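Local coordinates for oxidoreductase, short chain dehydrogenase/reductase family protein (Bifidobacterium adolescentis L2-32, PDB 6OW4), which acts as an NADH-dependent 20beta-hydroxysteroid dehydrogenase of the short-chain dehydrogenase/reductase family, at the interface of chains A and B. Numbering follows the deposited sequence. Chains: chain A/B, Oxidoreductase, short chain dehydrogenase/reductase family protein.

Contacts 1 and 2 illustrate how a helix-based interface can divide its labour between a close-packed apolar centre and charged contacts beside it. The centres of their C-alpha atoms lie about 15 Å apart, and helix 142-169 of chain A serves both: A:Leu153 belongs to contact 1, and A:Tyr157, A:Arg158 and A:Arg161 to contact 2. In chain B, helix 142-170 likewise supplies B:Leu153 and B:Glu142. Contact 1 adds helix 198-217, which carries the catalytic tyrosine and lysine. Contact 1 straddles the two-fold and holds both halves of its main pairs, whereas contact 2 recurs with the chains exchanged.

Contact 1: the interface of chains A and B. Residues chain A 153, 202, 205-206, 209-210; chain B 153, 201-202, 205-206.
A:Leu153 and B:Leu153 both hold CG anti to the backbone N (chi1 -176° in each chain), a torsion that turns their branched ends toward one another, tip to tip. One methyl of each does the touching, CD2 of A:Leu153 lying 3.5 Å from CD2 of B:Leu153. This is the helix-bundle interface typical of the short-chain dehydrogenase/reductase family, in which helices 142-169 and 198-217 of one subunit pack on their counterparts in the next. The two copies of helix 198-217 run antiparallel, and small residues let their backbones come unusually near: the CA atoms of A:Ala206 and B:Ala202 are 3.9 Å apart. Methyl meets methyl at A:Ala206 and B:Ala206, whose CB atoms are also separated by 3.9 Å. The methyls of A:Ala205 and B:Ala205 face each other's backbone carbonyls; CB of A:Ala205 lies 3.4 Å from the carbonyl O of B:Ala205. CB of A:Ala202 similarly faces the B:Ala206 carbonyl O at 3.5 Å, and the exchanged pair repeats this. Further along, the stem of A:Glu209 joins the apolar contact, its CB resting 3.6 Å from CB of B:Ala205. CG of A:Glu209, anti to the backbone N (chi1 -165°), lies 3.8 Å from the carbonyl O of B:Gly201. No nitrogen or oxygen of one chain comes within bonding distance of the other in this patch. A:Tyr200 and A:Lys204, the tyrosine and lysine of the family's YxxxK motif, sit on the same helix, as their counterparts do in chain B, so subunit packing may steady the segment that presents them to the cofactor.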
# COMPACT_ATOMS: atom_id res chain seq x y z
N LEU A 153 12.33 -7.74 15.93
CA LEU A 153 11.16 -6.96 16.44
C LEU A 153 11.48 -6.40 17.83
O LEU A 153 11.61 -5.16 17.94
CB LEU A 153 9.92 -7.86 16.46
CG LEU A 153 8.62 -7.18 16.87
CD1 LEU A 153 8.42 -5.86 16.14
CD2 LEU A 153 7.43 -8.10 16.64
N ALA A 202 7.48 -10.71 8.65
CA ALA A 202 6.54 -10.32 9.72
C ALA A 202 7.17 -9.24 10.62
O ALA A 202 6.47 -8.25 10.92
CB ALA A 202 6.13 -11.54 10.52
N ALA A 205 7.54 -5.82 8.75
CA ALA A 205 6.19 -5.22 8.65
C ALA A 205 5.81 -4.57 9.98
O ALA A 205 5.22 -3.47 9.96
CB ALA A 205 5.18 -6.26 8.23
N ALA A 206 6.14 -5.23 11.10
CA ALA A 206 5.87 -4.75 12.48
C ALA A 206 6.66 -3.47 12.75
O ALA A 206 6.07 -2.51 13.30
CB ALA A 206 6.22 -5.83 13.48
N GLU A 209 5.10 -0.40 11.05
CA GLU A 209 3.89 0.10 11.76
C GLU A 209 4.30 0.61 13.15
O GLU A 209 3.58 1.46 13.69
CB GLU A 209 2.81 -0.99 11.85
CG GLU A 209 1.44 -0.44 12.23
CD GLU A 209 0.95 0.72 11.38
OE1 GLU A 209 1.15 0.69 10.14
OE2 GLU A 209 0.36 1.67 11.95
N HIS A 210 5.41 0.11 13.70
CA HIS A 210 6.01 0.60 14.96
C HIS A 210 6.51 2.04 14.74
O HIS A 210 6.10 2.93 15.51
CB HIS A 210 7.10 -0.36 15.45
CG HIS A 210 7.87 0.14 16.63
ND1 HIS A 210 7.28 0.33 17.87
CD2 HIS A 210 9.17 0.48 16.77
CE1 HIS A 210 8.18 0.77 18.72
NE2 HIS A 210 9.35 0.87 18.07
N LEU B 153 1.23 -11.98 18.05
CA LEU B 153 2.10 -12.44 16.94
C LEU B 153 2.44 -13.93 17.11
O LEU B 153 2.14 -14.71 16.18
CB LEU B 153 3.37 -11.59 16.89
CG LEU B 153 4.32 -11.88 15.73
CD1 LEU B 153 3.59 -11.86 14.40
CD2 LEU B 153 5.47 -10.90 15.72
N GLY B 201 -0.48 -2.52 17.06
CA GLY B 201 -0.39 -2.26 15.61
C GLY B 201 0.72 -3.07 14.96
O GLY B 201 0.47 -3.69 13.91
N ALA B 202 1.91 -3.07 15.57
CA ALA B 202 3.11 -3.81 15.11
C ALA B 202 2.76 -5.28 14.86
O ALA B 202 3.11 -5.79 13.78
CB ALA B 202 4.23 -3.66 16.10
N ALA B 205 0.22 -5.75 11.88
CA ALA B 205 1.00 -5.51 10.64
C ALA B 205 1.88 -6.74 10.35
O ALA B 205 2.05 -7.08 9.16
CB ALA B 205 1.84 -4.27 10.79
N ALA B 206 2.42 -7.37 11.39
CA ALA B 206 3.25 -8.60 11.31
C ALA B 206 2.36 -9.78 10.89
O ALA B 206 2.78 -10.53 9.99
CB ALA B 206 3.93 -8.87 12.63

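Contact 2: the interface of chains A and B. Residues chain A 105, 157-158, 161; chain B 140-142.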
# COMPACT_ATOMS: atom_id res chain seq x y z
N THR A 105 18.39 -7.21 27.63
CA THR A 105 17.78 -5.96 28.16
C THR A 105 18.78 -5.24 29.08
O THR A 105 18.74 -3.99 29.13
CB THR A 105 16.45 -6.24 28.86
OG1 THR A 105 16.67 -7.17 29.92
CG2 THR A 105 15.40 -6.81 27.92
N TYR A 157 12.79 -2.58 18.87
CA TYR A 157 11.88 -1.81 19.76
C TYR A 157 12.70 -1.13 20.86
O TYR A 157 12.66 0.10 20.97
CB TYR A 157 10.78 -2.71 20.34
CG TYR A 157 10.40 -2.40 21.76
CD1 TYR A 157 9.72 -1.23 22.09
CD2 TYR A 157 10.73 -3.26 22.79
CE1 TYR A 157 9.38 -0.94 23.40
CE2 TYR A 157 10.40 -2.99 24.11
CZ TYR A 157 9.72 -1.83 24.42
OH TYR A 157 9.41 -1.56 25.72
N ARG A 158 13.44 -1.92 21.65
CA ARG A 158 14.09 -1.45 22.89
C ARG A 158 15.27 -0.53 22.55
O ARG A 158 15.47 0.45 23.29
CB ARG A 158 14.47 -2.63 23.80
CG ARG A 158 15.52 -3.59 23.23
CD ARG A 158 15.82 -4.67 24.25
NE ARG A 158 14.64 -5.46 24.59
CZ ARG A 158 14.36 -6.69 24.13
NH1 ARG A 158 15.19 -7.31 23.31
NH2 ARG A 158 13.25 -7.29 24.52
N ARG A 161 13.66 2.55 21.68
CA ARG A 161 13.07 3.12 22.92
C ARG A 161 14.10 4.01 23.64
O ARG A 161 13.72 5.13 24.03
CB ARG A 161 12.57 2.01 23.85
CG ARG A 161 11.56 2.50 24.88
CD ARG A 161 11.32 1.50 26.00
NE ARG A 161 12.57 1.13 26.67
CZ ARG A 161 13.12 -0.08 26.66
NH1 ARG A 161 12.54 -1.10 26.04
NH2 ARG A 161 14.26 -0.28 27.30
N ALA B 140 5.83 2.23 26.04
CA ALA B 140 5.42 0.83 26.29
C ALA B 140 6.61 0.08 26.90
O ALA B 140 7.67 0.02 26.26
CB ALA B 140 4.96 0.18 25.00
N THR B 141 6.43 -0.44 28.12
CA THR B 141 7.48 -1.15 28.90
C THR B 141 7.77 -2.50 28.25
O THR B 141 6.99 -2.92 27.38
CB THR B 141 7.07 -1.30 30.37
OG1 THR B 141 5.88 -2.08 30.43
CG2 THR B 141 6.85 0.02 31.07
N GLU B 142 8.86 -3.15 28.67
CA GLU B 142 9.27 -4.51 28.20
C GLU B 142 8.11 -5.49 28.42
O GLU B 142 7.85 -6.30 27.52
CB GLU B 142 10.53 -4.96 28.93
CG GLU B 142 11.79 -4.25 28.47
CD GLU B 142 12.27 -4.64 27.08
OE1 GLU B 142 11.97 -5.77 26.64
OE2 GLU B 142 12.95 -3.81 26.45
O HOH W 1 15.39 -2.86 27.34
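A polar, charge-paired patch of the helix-bundle interface joins A:Arg158 and A:Arg161 to B:Glu142, adding directional bonds that should fix how the two subunits register if the deposited assembly is the biological one. B:Glu142, the first residue of helix 142-170, sends its carboxylate over helix 142-169 of chain A. A:Arg158 grips it side-on: NE of A:Arg158 donates to OE2 of B:Glu142 at 3.0 Å, and its NH2 forms a salt bridge with B:Glu142 OE1 at 2.9 Å. Both oxygens are met on their syn sides and lie near the guanidinium plane, though the two flat groups are turned 30° apart. The arginine's CG occupies the crowded position between N and the carbonyl carbon (chi1 64°), and a bend at chi3 brings its NE edge round to the acid. A:Arg161 comes to OE2 on the anti side and from the opposite face of the carboxylate, its guanidinium set at 90° to it; NH1 of A:Arg161 makes this salt bridge to OE2 of B:Glu142 at 2.8 Å. OE2 thus accepts from both arginines. A methyl, CG2 of A:Thr105, lies over one face of the A:Arg158 guanidinium toward its rim. Beside the acid, the A:Tyr157 hydroxyl donates to the carbonyl O of B:Ala140 at the ring edge, but the modelled separation is too short to be trusted. A water also bridges A:Arg161 and B:Glu142, its O 2.8 Å from NH2 of A:Arg161 and 2.8 Å from OE2 of B:Glu142.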